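Local coordinates for protein peptidoglycan-binding domain 1 (PDB 5NM7) that probably cleaves bacterial peptidoglycan as a modular phage endolysin, pairing a predicted peptidoglycan-binding domain with a large lysozyme-like N-acetylmuramidase subunit, at residues Q18-A23 with K60-L65; A26-D31 with R39-A44; K189-P194 with V218-V223; Q81-R86 with E209-F214; A162-S165 with C171-E174. All coordinates share one frame; numbering follows the deposited sequence.

Contact 1: Q18-A23 with K60-L65; sequences QRQLIA and KTWSTL. With GLY (glycine), chain C.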
# COMPACT_ATOMS: atom_id res chain seq x y z
N GLN A 18 -11.67 -2.78 -22.90
CA GLN A 18 -11.35 -3.90 -23.79
C GLN A 18 -10.76 -3.37 -25.12
O GLN A 18 -9.75 -3.87 -25.61
CB GLN A 18 -12.58 -4.74 -24.05
CG GLN A 18 -13.02 -5.54 -22.83
CD GLN A 18 -14.40 -6.14 -22.94
OE1 GLN A 18 -15.29 -5.60 -23.61
NE2 GLN A 18 -14.59 -7.26 -22.28
N ARG A 19 -11.37 -2.32 -25.66
CA ARG A 19 -10.81 -1.67 -26.87
C ARG A 19 -9.40 -1.14 -26.66
O ARG A 19 -8.54 -1.33 -27.54
CB ARG A 19 -11.73 -0.56 -27.36
CG ARG A 19 -13.01 -1.12 -27.94
CD ARG A 19 -13.83 -0.13 -28.74
NE ARG A 19 -14.82 -0.89 -29.50
CZ ARG A 19 -16.10 -1.06 -29.16
NH1 ARG A 19 -16.62 -0.47 -28.08
NH2 ARG A 19 -16.89 -1.82 -29.93
N GLN A 20 -9.14 -0.52 -25.50
CA GLN A 20 -7.81 0.00 -25.18
C GLN A 20 -6.79 -1.14 -25.04
O GLN A 20 -5.68 -1.04 -25.55
CB GLN A 20 -7.85 0.85 -23.91
CG GLN A 20 -8.64 2.15 -23.96
CD GLN A 20 -8.03 3.13 -24.94
OE1 GLN A 20 -7.15 3.94 -24.57
NE2 GLN A 20 -8.40 3.03 -26.17
N LEU A 21 -7.20 -2.23 -24.39
CA LEU A 21 -6.33 -3.40 -24.30
C LEU A 21 -6.01 -3.98 -25.67
O LEU A 21 -4.88 -4.39 -25.92
CB LEU A 21 -6.95 -4.47 -23.40
CG LEU A 21 -7.10 -4.03 -21.92
CD1 LEU A 21 -8.06 -4.94 -21.19
CD2 LEU A 21 -5.73 -4.03 -21.23
N ILE A 22 -7.01 -4.03 -26.55
CA ILE A 22 -6.80 -4.50 -27.94
C ILE A 22 -5.85 -3.56 -28.70
O ILE A 22 -4.97 -4.04 -29.39
CB ILE A 22 -8.14 -4.70 -28.69
CG1 ILE A 22 -8.95 -5.85 -28.07
CG2 ILE A 22 -7.90 -5.07 -30.16
CD1 ILE A 22 -10.44 -5.76 -28.30
N ALA A 23 -6.02 -2.25 -28.54
CA ALA A 23 -5.11 -1.25 -29.11
C ALA A 23 -3.67 -1.43 -28.63
O ALA A 23 -2.73 -1.20 -29.37
CB ALA A 23 -5.60 0.14 -28.80
N LYS A 60 -3.50 3.88 -12.22
CA LYS A 60 -2.18 3.66 -12.78
C LYS A 60 -2.25 2.95 -14.10
O LYS A 60 -1.54 3.31 -15.06
CB LYS A 60 -1.28 2.88 -11.80
CG LYS A 60 -1.05 3.63 -10.51
CD LYS A 60 -0.28 2.76 -9.55
CE LYS A 60 -0.01 3.52 -8.26
NZ LYS A 60 0.67 2.64 -7.28
N THR A 61 -3.06 1.89 -14.16
CA THR A 61 -3.21 1.15 -15.41
C THR A 61 -3.83 2.05 -16.48
O THR A 61 -3.33 2.06 -17.63
CB THR A 61 -4.03 -0.11 -15.21
OG1 THR A 61 -3.34 -0.95 -14.27
CG2 THR A 61 -4.13 -0.90 -16.50
N TRP A 62 -4.86 2.78 -16.12
CA TRP A 62 -5.51 3.71 -17.06
C TRP A 62 -4.53 4.73 -17.64
O TRP A 62 -4.54 5.00 -18.85
CB TRP A 62 -6.69 4.44 -16.44
CG TRP A 62 -7.94 3.65 -16.44
CD1 TRP A 62 -8.65 3.25 -15.36
CD2 TRP A 62 -8.65 3.18 -17.59
NE1 TRP A 62 -9.75 2.56 -15.76
CE2 TRP A 62 -9.79 2.51 -17.12
CE3 TRP A 62 -8.44 3.29 -18.96
CZ2 TRP A 62 -10.71 1.92 -17.97
CZ3 TRP A 62 -9.35 2.72 -19.81
CH2 TRP A 62 -10.48 2.03 -19.32
N SER A 63 -3.67 5.28 -16.79
CA SER A 63 -2.66 6.21 -17.26
C SER A 63 -1.73 5.60 -18.31
O SER A 63 -1.45 6.22 -19.33
CB SER A 63 -1.89 6.82 -16.07
OG SER A 63 -0.84 7.63 -16.56
N THR A 64 -1.25 4.38 -18.09
CA THR A 64 -0.38 3.73 -19.07
C THR A 64 -1.15 3.31 -20.30
O THR A 64 -0.68 3.43 -21.44
CB THR A 64 0.35 2.53 -18.47
OG1 THR A 64 1.03 2.99 -17.29
CG2 THR A 64 1.36 1.97 -19.45
N LEU A 65 -2.36 2.86 -20.06
CA LEU A 65 -3.13 2.31 -21.13
C LEU A 65 -3.65 3.40 -22.09
O LEU A 65 -3.75 3.16 -23.31
CB LEU A 65 -4.26 1.49 -20.50
CG LEU A 65 -5.06 0.61 -21.38
CD1 LEU A 65 -4.19 -0.40 -22.11
CD2 LEU A 65 -6.09 -0.07 -20.51
N GLY C . -3.77 -1.90 -10.35
CA GLY C . -4.08 -0.57 -9.72
C GLY C . -4.02 0.60 -10.70
O GLY C . -3.96 1.74 -10.24
OXT GLY C . -4.08 0.40 -11.93
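In the helical, putative peptidoglycan-binding domain, Gln20 and Leu21 of helix 12-23 pack against Leu65 and Trp62 of helix 59-67, whose first turn holds a bound glycine. The two short segments run with their N-to-C directions 51° apart and their axes 11.0 Å from each other. Leu65 and Gln20 together carry most of the join. CG of Leu65, anti to the backbone N (chi1 -169°), is placed against the flank of Gln20, with Leu65 CG 3.8 Å from Gln20 CB. Leu21 CD2 is equally near both methyls of Leu65, 4.0 Å from Leu65 CD1, and the two side chains cross at about a right angle. Trp62 adds an edge contact, in which Gln20 CG approaches CZ3 of the indole near the ring plane. No hydrogen bond links the segments. The indole nitrogen Trp62 NE1 is satisfied by Lys3 O, and Phe45 of helix 36-48 packs on both Leu21 and Leu65, adding to the apolar packing between the helices. At the opening turn of helix 59-67 the glycine carboxylate is received by backbone N-H groups, Lys60 N reaching its O at 3.0 Å and Thr61 N its OXT at 2.9 Å. Asp54 OD2 and Ile56 O also bond the glycine, and Gln46 NE2 bonds Thr61 OG1, helping to position that hydroxyl. OXT is thus gripped twice by a single residue, the second bond running from Thr61 OG1 to glycine OXT over 2.8 Å.

Contact 2: A26-D31 with R39-A44; sequences ARLDID and RDAVMA. With GLY (glycine), chain D.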
# COMPACT_ATOMS: atom_id res chain seq x y z
N ALA A 26 -3.86 -6.77 -27.12
CA ALA A 26 -4.64 -7.91 -26.60
C ALA A 26 -5.57 -8.51 -27.66
O ALA A 26 -5.93 -7.85 -28.62
CB ALA A 26 -5.50 -7.47 -25.39
N ARG A 27 -5.95 -9.76 -27.45
CA ARG A 27 -7.01 -10.40 -28.22
C ARG A 27 -8.18 -10.68 -27.30
O ARG A 27 -8.11 -11.56 -26.43
CB ARG A 27 -6.47 -11.69 -28.85
CG ARG A 27 -5.38 -11.45 -29.90
CD ARG A 27 -4.56 -12.71 -30.20
NE ARG A 27 -5.34 -13.98 -30.23
CZ ARG A 27 -4.95 -15.14 -29.70
NH1 ARG A 27 -5.76 -16.20 -29.81
NH2 ARG A 27 -3.80 -15.27 -29.03
N LEU A 28 -9.27 -9.93 -27.50
CA LEU A 28 -10.47 -10.01 -26.65
C LEU A 28 -11.74 -9.79 -27.42
O LEU A 28 -11.76 -8.98 -28.34
CB LEU A 28 -10.46 -8.88 -25.62
CG LEU A 28 -9.45 -8.94 -24.48
CD1 LEU A 28 -9.46 -7.63 -23.71
CD2 LEU A 28 -9.79 -10.11 -23.56
N ASP A 29 -12.80 -10.47 -26.98
CA ASP A 29 -14.16 -10.19 -27.43
C ASP A 29 -14.56 -8.88 -26.74
O ASP A 29 -14.42 -8.74 -25.52
CB ASP A 29 -15.12 -11.35 -27.05
CG ASP A 29 -16.22 -11.59 -28.09
OD1 ASP A 29 -16.83 -12.70 -28.07
OD2 ASP A 29 -16.49 -10.70 -28.93
N ILE A 30 -15.06 -7.92 -27.50
CA ILE A 30 -15.53 -6.66 -26.93
C ILE A 30 -17.00 -6.84 -26.56
O ILE A 30 -17.91 -6.52 -27.35
CB ILE A 30 -15.35 -5.49 -27.91
CG1 ILE A 30 -13.89 -5.37 -28.36
CG2 ILE A 30 -15.79 -4.19 -27.26
CD1 ILE A 30 -13.71 -4.51 -29.59
N ASP A 31 -17.24 -7.34 -25.36
CA ASP A 31 -18.58 -7.68 -24.89
C ASP A 31 -19.00 -6.91 -23.64
O ASP A 31 -20.09 -7.17 -23.14
CB ASP A 31 -18.65 -9.18 -24.63
CG ASP A 31 -17.72 -9.63 -23.52
OD1 ASP A 31 -16.96 -8.78 -23.00
OD2 ASP A 31 -17.70 -10.82 -23.21
N ARG A 39 -9.58 -9.78 -17.36
CA ARG A 39 -8.63 -9.71 -16.24
C ARG A 39 -7.23 -10.17 -16.64
O ARG A 39 -6.23 -9.49 -16.35
CB ARG A 39 -9.12 -10.53 -15.05
CG ARG A 39 -8.13 -10.49 -13.88
CD ARG A 39 -8.67 -11.08 -12.58
NE ARG A 39 -9.09 -12.47 -12.52
CZ ARG A 39 -9.81 -12.88 -11.48
NH1 ARG A 39 -10.24 -14.12 -11.35
NH2 ARG A 39 -10.09 -11.99 -10.55
N ASP A 40 -7.15 -11.33 -17.29
CA ASP A 40 -5.87 -11.84 -17.81
C ASP A 40 -5.20 -10.87 -18.73
O ASP A 40 -3.98 -10.71 -18.67
CB ASP A 40 -6.05 -13.17 -18.56
CG ASP A 40 -6.37 -14.31 -17.66
OD1 ASP A 40 -6.37 -14.14 -16.42
OD2 ASP A 40 -6.69 -15.38 -18.19
N ALA A 41 -5.98 -10.21 -19.58
CA ALA A 41 -5.41 -9.20 -20.48
C ALA A 41 -4.86 -8.00 -19.72
O ALA A 41 -3.80 -7.48 -20.08
CB ALA A 41 -6.43 -8.74 -21.53
N VAL A 42 -5.58 -7.55 -18.68
CA VAL A 42 -5.13 -6.46 -17.86
C VAL A 42 -3.82 -6.89 -17.20
O VAL A 42 -2.84 -6.16 -17.23
CB VAL A 42 -6.19 -6.03 -16.83
CG1 VAL A 42 -5.63 -5.02 -15.85
CG2 VAL A 42 -7.36 -5.39 -17.54
N MET A 43 -3.79 -8.11 -16.66
CA MET A 43 -2.57 -8.63 -16.04
C MET A 43 -1.39 -8.68 -17.00
O MET A 43 -0.31 -8.19 -16.69
CB MET A 43 -2.81 -10.01 -15.41
CG MET A 43 -3.55 -9.95 -14.09
SD MET A 43 -3.16 -11.39 -13.07
CE MET A 43 -3.93 -12.65 -14.09
N ALA A 44 -1.62 -9.21 -18.21
CA ALA A 44 -0.59 -9.27 -19.22
C ALA A 44 -0.12 -7.88 -19.62
O ALA A 44 1.08 -7.64 -19.77
CB ALA A 44 -1.07 -10.07 -20.44
N GLY D . -15.52 -10.84 -21.53
CA GLY D . -15.30 -12.25 -21.14
C GLY D . -14.05 -12.37 -20.29
O GLY D . -13.40 -11.36 -19.96
OXT GLY D . -13.69 -13.49 -19.93
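Ala41, on helix 36-48, faces the loop 26-31 with its single methyl, which meets Leu28 and Ala26. Leu28 comes closest: its CD1 is 3.9 Å from Ala41 CB, while CD2 of the same fork stands 4.2 Å from Ala41 CB. Ala26 closes in from beside it, methyl to methyl, with Ala26 CB 4.2 Å from Ala41 CB. The join is small, purely apolar and near the surface, and no hydrogen bond crosses it. Beyond Leu28 the loop passes through an inverse gamma turn centred on Ile30, whose side chain packs on Ser15, Arg19 and Ile22 of helix 12-23. The chain then arrives at Asp31, which faces a second bound glycine. Its carboxylate takes the ammonium group with both oxygens, glycine N lying 2.8 Å from Asp31 OD2 and making a weak bond of 2.9 Å to Asp31 OD1. The Asp31 rotamer, with CG between the backbone N and the carbonyl carbon (chi1 64°), brings both oxygens to that nitrogen. In the second shell, OD1 also accepts from Gln18 NE2 and from Ile33 N, which should hold the carboxylate in place. The glycine is bonded further by Ile33 O, Ala37 N and Thr38 N, the last two at the start of helix 36-48. On another side of that helix, Met43 touches helix 250-265. The loop and the first turn of the following helix thus form the pocket occupied by this glycine, built on the same Asp-x-Ile-x-Gly-x-x-Thr pattern as the site at Asp54, Ile56, Gly58 and Thr61.

Contact 3: K189-P194 with V218-V223; sequences KALGYP and VLADKV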
# COMPACT_ATOMS: atom_id res chain seq x y z
N LYS A 189 14.20 2.84 13.84
CA LYS A 189 15.36 2.25 14.50
C LYS A 189 15.34 0.73 14.43
O LYS A 189 16.31 0.11 13.99
CB LYS A 189 15.49 2.72 15.94
CG LYS A 189 16.89 2.49 16.50
CD LYS A 189 17.02 3.03 17.91
CE LYS A 189 18.44 2.86 18.40
NZ LYS A 189 18.64 3.44 19.74
N ALA A 190 14.22 0.15 14.82
CA ALA A 190 13.97 -1.29 14.72
C ALA A 190 14.18 -1.83 13.33
O ALA A 190 14.57 -2.99 13.17
CB ALA A 190 12.56 -1.63 15.18
N LEU A 191 13.86 -1.01 12.31
CA LEU A 191 13.98 -1.43 10.93
C LEU A 191 15.30 -1.06 10.27
O LEU A 191 15.48 -1.27 9.07
CB LEU A 191 12.81 -0.84 10.11
CG LEU A 191 11.41 -1.17 10.60
CD1 LEU A 191 10.32 -0.76 9.64
CD2 LEU A 191 11.25 -2.59 11.06
N GLY A 192 16.25 -0.57 11.05
CA GLY A 192 17.59 -0.39 10.56
C GLY A 192 17.86 0.83 9.74
O GLY A 192 18.83 0.86 9.00
N TYR A 193 17.00 1.85 9.84
CA TYR A 193 17.25 3.11 9.17
C TYR A 193 18.19 3.97 10.05
O TYR A 193 18.21 3.80 11.27
CB TYR A 193 15.94 3.88 8.93
CG TYR A 193 15.05 3.20 7.93
CD1 TYR A 193 14.20 2.17 8.31
CD2 TYR A 193 15.06 3.56 6.61
CE1 TYR A 193 13.38 1.56 7.40
CE2 TYR A 193 14.28 2.92 5.66
CZ TYR A 193 13.42 1.92 6.05
OH TYR A 193 12.63 1.29 5.14
N PRO A 194 18.95 4.89 9.42
CA PRO A 194 19.93 5.69 10.20
C PRO A 194 19.30 6.57 11.29
O PRO A 194 19.87 6.73 12.38
CB PRO A 194 20.59 6.59 9.16
CG PRO A 194 20.17 6.08 7.83
CD PRO A 194 18.97 5.21 7.99
N VAL A 218 7.95 -6.45 8.55
CA VAL A 218 7.57 -7.86 8.67
C VAL A 218 8.76 -8.69 9.16
O VAL A 218 8.60 -9.53 10.05
CB VAL A 218 6.97 -8.41 7.39
CG1 VAL A 218 6.64 -9.88 7.54
CG2 VAL A 218 5.68 -7.66 7.06
N LEU A 219 9.93 -8.44 8.59
CA LEU A 219 11.14 -9.13 9.01
C LEU A 219 11.44 -8.94 10.49
O LEU A 219 12.01 -9.84 11.13
CB LEU A 219 12.34 -8.74 8.16
CG LEU A 219 12.41 -9.25 6.72
CD1 LEU A 219 13.53 -8.63 5.93
CD2 LEU A 219 12.50 -10.77 6.66
N ALA A 220 11.08 -7.78 11.03
CA ALA A 220 11.30 -7.47 12.45
C ALA A 220 10.34 -8.16 13.41
O ALA A 220 10.59 -8.13 14.62
CB ALA A 220 11.24 -5.96 12.65
N ASP A 221 9.28 -8.77 12.89
CA ASP A 221 8.32 -9.51 13.70
C ASP A 221 8.28 -10.95 13.23
O ASP A 221 7.61 -11.30 12.29
CB ASP A 221 6.95 -8.84 13.61
CG ASP A 221 5.94 -9.46 14.57
OD1 ASP A 221 6.03 -10.68 14.86
OD2 ASP A 221 5.03 -8.75 14.99
N LYS A 222 9.04 -11.82 13.89
CA LYS A 222 9.18 -13.19 13.42
C LYS A 222 7.88 -13.96 13.46
O LYS A 222 7.69 -14.86 12.68
CB LYS A 222 10.28 -13.91 14.19
CG LYS A 222 11.64 -13.34 13.85
CD LYS A 222 12.81 -14.23 14.26
CE LYS A 222 14.03 -13.99 13.38
NZ LYS A 222 14.73 -12.70 13.67
N VAL A 223 6.98 -13.62 14.36
CA VAL A 223 5.69 -14.31 14.45
C VAL A 223 4.83 -13.91 13.26
O VAL A 223 4.27 -14.76 12.59
CB VAL A 223 4.98 -13.96 15.76
CG1 VAL A 223 3.59 -14.57 15.80
CG2 VAL A 223 5.81 -14.50 16.92
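A type I beta turn, Lys189 to Gly192 in the N-acetylmuramidase region, presents Leu191 to Ala220, where helix 207-219 gives way to helix 222-229. The turn is closed by its backbone bond, Gly192 N to Lys189 O at 3.0 Å, and Gly192 ends it in a left-handed backbone conformation (phi 80°). One branch of Leu191 does the touching: its CD2 is 3.7 Å from Ala220 CB, methyl against methyl. With CG beside the backbone N (chi1 -56°) the leucine fork extends toward Ala220, although its CB does not point straight at it. Ala190 lies at the margin, its carbonyl oxygen 4.5 Å from Ala220 CB, a distance that makes this no more than loose packing. No hydrogen bond spans the two segments. On the other side of the join the chain changes direction within a few residues. Asp221 N bonds to Val218 O at 3.0 Å, and Asp221 then serves as N-cap of the next helix. Its carboxylate oxygen OD1 accepts from Met224 N and, weakly, from Val223 N at 3.1 Å, where the N-H...O angle is only 122°. Leu191 is fastened through its backbone as well, since its O accepts from Arg216 NH1; the same arginine makes a cation-pi contact with Tyr193, whose ring also meets Phe199 edge-to-face. The turn thus lies between strand 183-184 and helix 196-205 in sequence and leans on the junction that follows helix 207-219, while Val218 and Leu219 pack on helix 77-87 and helix 222-229.

Contact 4: Q81-R86 with E209-F214; sequences QRAADR and EQLEAF. With GLY (glycine), chain E.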
# COMPACT_ATOMS: atom_id res chain seq x y z
N GLN A 81 8.58 -9.13 -6.68
CA GLN A 81 9.48 -10.28 -6.71
C GLN A 81 10.64 -10.08 -5.76
O GLN A 81 10.98 -11.00 -4.98
CB GLN A 81 9.98 -10.60 -8.12
CG GLN A 81 10.90 -11.83 -8.20
CD GLN A 81 10.19 -13.12 -7.84
OE1 GLN A 81 9.36 -13.60 -8.59
NE2 GLN A 81 10.53 -13.71 -6.69
N ARG A 82 11.22 -8.88 -5.75
CA ARG A 82 12.30 -8.61 -4.80
C ARG A 82 11.85 -8.75 -3.34
O ARG A 82 12.59 -9.31 -2.50
CB ARG A 82 12.95 -7.25 -5.06
CG ARG A 82 13.88 -7.30 -6.24
CD ARG A 82 14.54 -5.96 -6.46
NE ARG A 82 13.66 -4.91 -7.02
CZ ARG A 82 13.47 -4.69 -8.34
NH1 ARG A 82 14.08 -5.42 -9.29
NH2 ARG A 82 12.69 -3.68 -8.74
N ALA A 83 10.65 -8.25 -3.04
CA ALA A 83 10.08 -8.39 -1.71
C ALA A 83 9.87 -9.85 -1.34
O ALA A 83 10.18 -10.26 -0.20
CB ALA A 83 8.79 -7.58 -1.58
N ALA A 84 9.40 -10.67 -2.29
CA ALA A 84 9.22 -12.11 -2.04
C ALA A 84 10.55 -12.78 -1.70
O ALA A 84 10.64 -13.58 -0.77
CB ALA A 84 8.58 -12.79 -3.25
N ASP A 85 11.59 -12.42 -2.44
CA ASP A 85 12.94 -12.90 -2.13
C ASP A 85 13.44 -12.45 -0.77
O ASP A 85 14.01 -13.27 -0.02
CB ASP A 85 13.91 -12.47 -3.21
CG ASP A 85 13.58 -13.09 -4.58
OD1 ASP A 85 12.84 -14.10 -4.65
OD2 ASP A 85 14.08 -12.58 -5.58
N ARG A 86 13.25 -11.17 -0.44
CA ARG A 86 13.64 -10.66 0.85
C ARG A 86 12.97 -11.38 2.02
O ARG A 86 13.60 -11.58 3.08
CB ARG A 86 13.37 -9.15 0.98
CG ARG A 86 14.29 -8.30 0.16
CD ARG A 86 15.66 -8.23 0.83
NE ARG A 86 15.56 -7.71 2.18
CZ ARG A 86 15.33 -6.45 2.45
NH1 ARG A 86 15.21 -5.60 1.45
NH2 ARG A 86 15.25 -6.02 3.71
N GLU A 209 10.54 2.09 -2.02
CA GLU A 209 11.06 2.34 -0.70
C GLU A 209 10.00 2.12 0.37
O GLU A 209 10.30 1.64 1.45
CB GLU A 209 11.65 3.75 -0.57
CG GLU A 209 12.93 3.93 -1.37
CD GLU A 209 14.11 3.11 -0.80
OE1 GLU A 209 14.12 2.86 0.42
OE2 GLU A 209 15.04 2.72 -1.54
N GLN A 210 8.76 2.47 0.05
CA GLN A 210 7.65 2.28 0.98
C GLN A 210 7.38 0.79 1.21
O GLN A 210 7.11 0.39 2.33
CB GLN A 210 6.43 2.97 0.42
CG GLN A 210 6.64 4.46 0.37
CD GLN A 210 5.47 5.17 -0.29
OE1 GLN A 210 4.47 4.55 -0.62
NE2 GLN A 210 5.58 6.48 -0.42
N LEU A 211 7.46 0.01 0.14
CA LEU A 211 7.38 -1.47 0.25
C LEU A 211 8.57 -2.03 1.04
O LEU A 211 8.39 -2.96 1.81
CB LEU A 211 7.36 -2.14 -1.10
CG LEU A 211 7.37 -3.68 -1.18
CD1 LEU A 211 6.17 -4.29 -0.49
CD2 LEU A 211 7.44 -4.11 -2.62
N GLU A 212 9.76 -1.46 0.85
CA GLU A 212 10.96 -1.90 1.60
C GLU A 212 10.73 -1.73 3.09
O GLU A 212 11.11 -2.60 3.87
CB GLU A 212 12.22 -1.16 1.13
CG GLU A 212 13.51 -1.40 1.94
CD GLU A 212 13.99 -2.82 1.96
OE1 GLU A 212 13.57 -3.69 1.16
OE2 GLU A 212 14.81 -3.14 2.86
N ALA A 213 10.07 -0.63 3.49
CA ALA A 213 9.71 -0.43 4.88
C ALA A 213 8.80 -1.52 5.38
O ALA A 213 9.02 -2.09 6.50
CB ALA A 213 9.10 0.91 5.14
N PHE A 214 7.82 -1.86 4.57
CA PHE A 214 6.93 -3.00 4.92
C PHE A 214 7.71 -4.29 5.07
O PHE A 214 7.52 -5.01 6.05
CB PHE A 214 5.80 -3.15 3.90
CG PHE A 214 5.03 -4.45 4.00
CD1 PHE A 214 3.94 -4.55 4.85
CD2 PHE A 214 5.40 -5.55 3.25
CE1 PHE A 214 3.25 -5.73 4.96
CE2 PHE A 214 4.70 -6.74 3.37
CZ PHE A 214 3.63 -6.81 4.22
N GLY E . 12.35 -5.05 -0.97
CA GLY E . 11.12 -4.37 -1.52
C GLY E . 11.46 -3.28 -2.50
O GLY E . 12.65 -3.12 -2.77
OXT GLY E . 10.60 -2.57 -3.07
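Arg86 of helix 77-87 and Glu212 of helix 207-219 form a salt bridge across a helix pair that lines a glycine pocket; helix 207-219 belongs to the N-acetylmuramidase region. The guanidinium grips end-on, NH1 and NH2 both giving to one oxygen: Arg86 NH1 to Glu212 OE2 is 2.9 Å with an angle of 151°, and Arg86 NH2 to Glu212 OE2 is 3.0 Å. OE2 lies in the guanidinium plane and receives both on its syn lone pair, although the two planar groups are turned 40° from each other. Arg216 NE makes a further salt bridge to OE2, which therefore has three nitrogen partners from two arginines. The other oxygen serves the ligand, taking glycine N at 2.8 Å from Glu212 OE1; Arg86 NH1 also lies near OE1, but at a doubtfully short distance. Bends at chi2 and chi3 curl the Arg86 chain, and the glutamate, with CG anti to its backbone N (chi1 173°), bends at chi2 to meet it. Gln210, remote from helix 77-87, is satisfied elsewhere: its OE1 accepts from Ala180 N, and its NE2 is bonded to Met203 O and Gly106 O. Arg82 NH2 pairs with Asp79, another residue of the pocket. Beside the salt bridge the helices meet through apolar atoms, Ala83 CB lying 3.9 Å from Leu211 CD2. That same leucine methyl also borders the ligand carboxylate, Leu211 CD2 standing 3.5 Å from glycine OXT.

Contact 5: A162-S165 with C171-E174; sequences ASAS and CALE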
# COMPACT_ATOMS: atom_id res chain seq x y z
N ALA A 162 2.83 19.32 10.13
CA ALA A 162 3.61 20.55 10.16
C ALA A 162 3.49 21.21 11.54
O ALA A 162 4.50 21.71 12.06
CB ALA A 162 3.17 21.50 9.05
N SER A 163 2.28 21.22 12.10
CA SER A 163 2.03 21.77 13.45
C SER A 163 2.69 20.94 14.52
O SER A 163 3.40 21.46 15.39
CB SER A 163 0.56 21.95 13.72
OG SER A 163 -0.08 22.67 12.71
N ALA A 164 2.50 19.62 14.44
CA ALA A 164 3.21 18.74 15.35
C ALA A 164 4.73 18.88 15.29
O ALA A 164 5.41 18.82 16.33
CB ALA A 164 2.81 17.30 15.07
N SER A 165 5.26 19.08 14.09
CA SER A 165 6.69 19.19 13.87
C SER A 165 7.30 20.40 14.61
O SER A 165 8.47 20.36 15.01
CB SER A 165 7.01 19.30 12.40
OG SER A 165 6.82 18.05 11.77
N CYS A 171 9.79 13.58 16.91
CA CYS A 171 8.62 12.93 17.50
C CYS A 171 7.41 12.90 16.56
O CYS A 171 6.70 11.88 16.45
CB CYS A 171 8.24 13.58 18.81
SG CYS A 171 9.40 13.12 20.15
N ALA A 172 7.19 14.03 15.88
CA ALA A 172 6.05 14.13 14.96
C ALA A 172 6.17 13.12 13.82
O ALA A 172 5.16 12.50 13.47
CB ALA A 172 5.93 15.54 14.39
N LEU A 173 7.37 12.96 13.26
CA LEU A 173 7.60 11.99 12.16
C LEU A 173 7.44 10.58 12.68
O LEU A 173 6.86 9.73 12.00
CB LEU A 173 8.96 12.18 11.54
CG LEU A 173 9.26 13.57 10.91
CD1 LEU A 173 10.70 13.64 10.48
CD2 LEU A 173 8.34 13.93 9.76
N GLU A 174 7.93 10.33 13.89
CA GLU A 174 7.72 9.03 14.56
C GLU A 174 6.25 8.67 14.82
O GLU A 174 5.88 7.49 14.77
CB GLU A 174 8.54 9.00 15.88
CG GLU A 174 10.03 8.91 15.63
CD GLU A 174 10.84 8.90 16.94
OE1 GLU A 174 10.27 9.24 17.98
OE2 GLU A 174 12.00 8.51 16.87
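The hydroxyl of Ser165 is bonded through OG to Leu161 O, one turn back in its own helix, and lies against the methyl of Ala172. With OG beside the backbone N (chi1 -73°), the hydroxyl reaches Leu161 O within helix 156-167 while Ser165 OG stays 3.7 Å from Ala172 CB. The alanine methyl is wedged beside the helix backbone, since Ala172 CB is also 3.6 Å from Ser165 N. Ala164 adds a methyl-to-methyl contact, Ala164 CB lying 3.6 Å from Ala172 CB. The small side chains, together with the short connection, allow a close approach of the main chains, with Ser165 CA only 5.2 Å from Ala172 CA. No hydrogen bond crosses between the segments. Consecutive helices 156-167 and 169-174 of the N-acetylmuramidase region pack here across that short connection. Met122 of helix 119-128 covers Ala164, Cys171 and Ala172 together, Leu173 packs on helix 196-205, and Glu174 bonds Gln125 and Trp188; just beyond the second helix the chain enters strand 176-178.

Overall arrangement
Contacts 1 and 2 lie within the putative peptidoglycan-binding domain; contact 2 is nested in the chain loop closed by contact 1, their centres are 10 Å apart, and a probable hydrogen bond, Leu21 O to Ala26 N at 2.9 Å, joins them. Each includes residues of its own glycine site. Contact 4, which holds the third glycine, lies about 27 Å from contact 1, centre to centre. It shares helix 207-219 with contact 3, 12 Å away between centres, where Tyr193 OH packs 3.4 Å from Ala213 CA. Contact 5 is nested in the loop closed by contact 4, yet their nearest atoms remain about 11 Å apart. Contacts 2 and 5 lie farthest from each other, at 46 Å between centres.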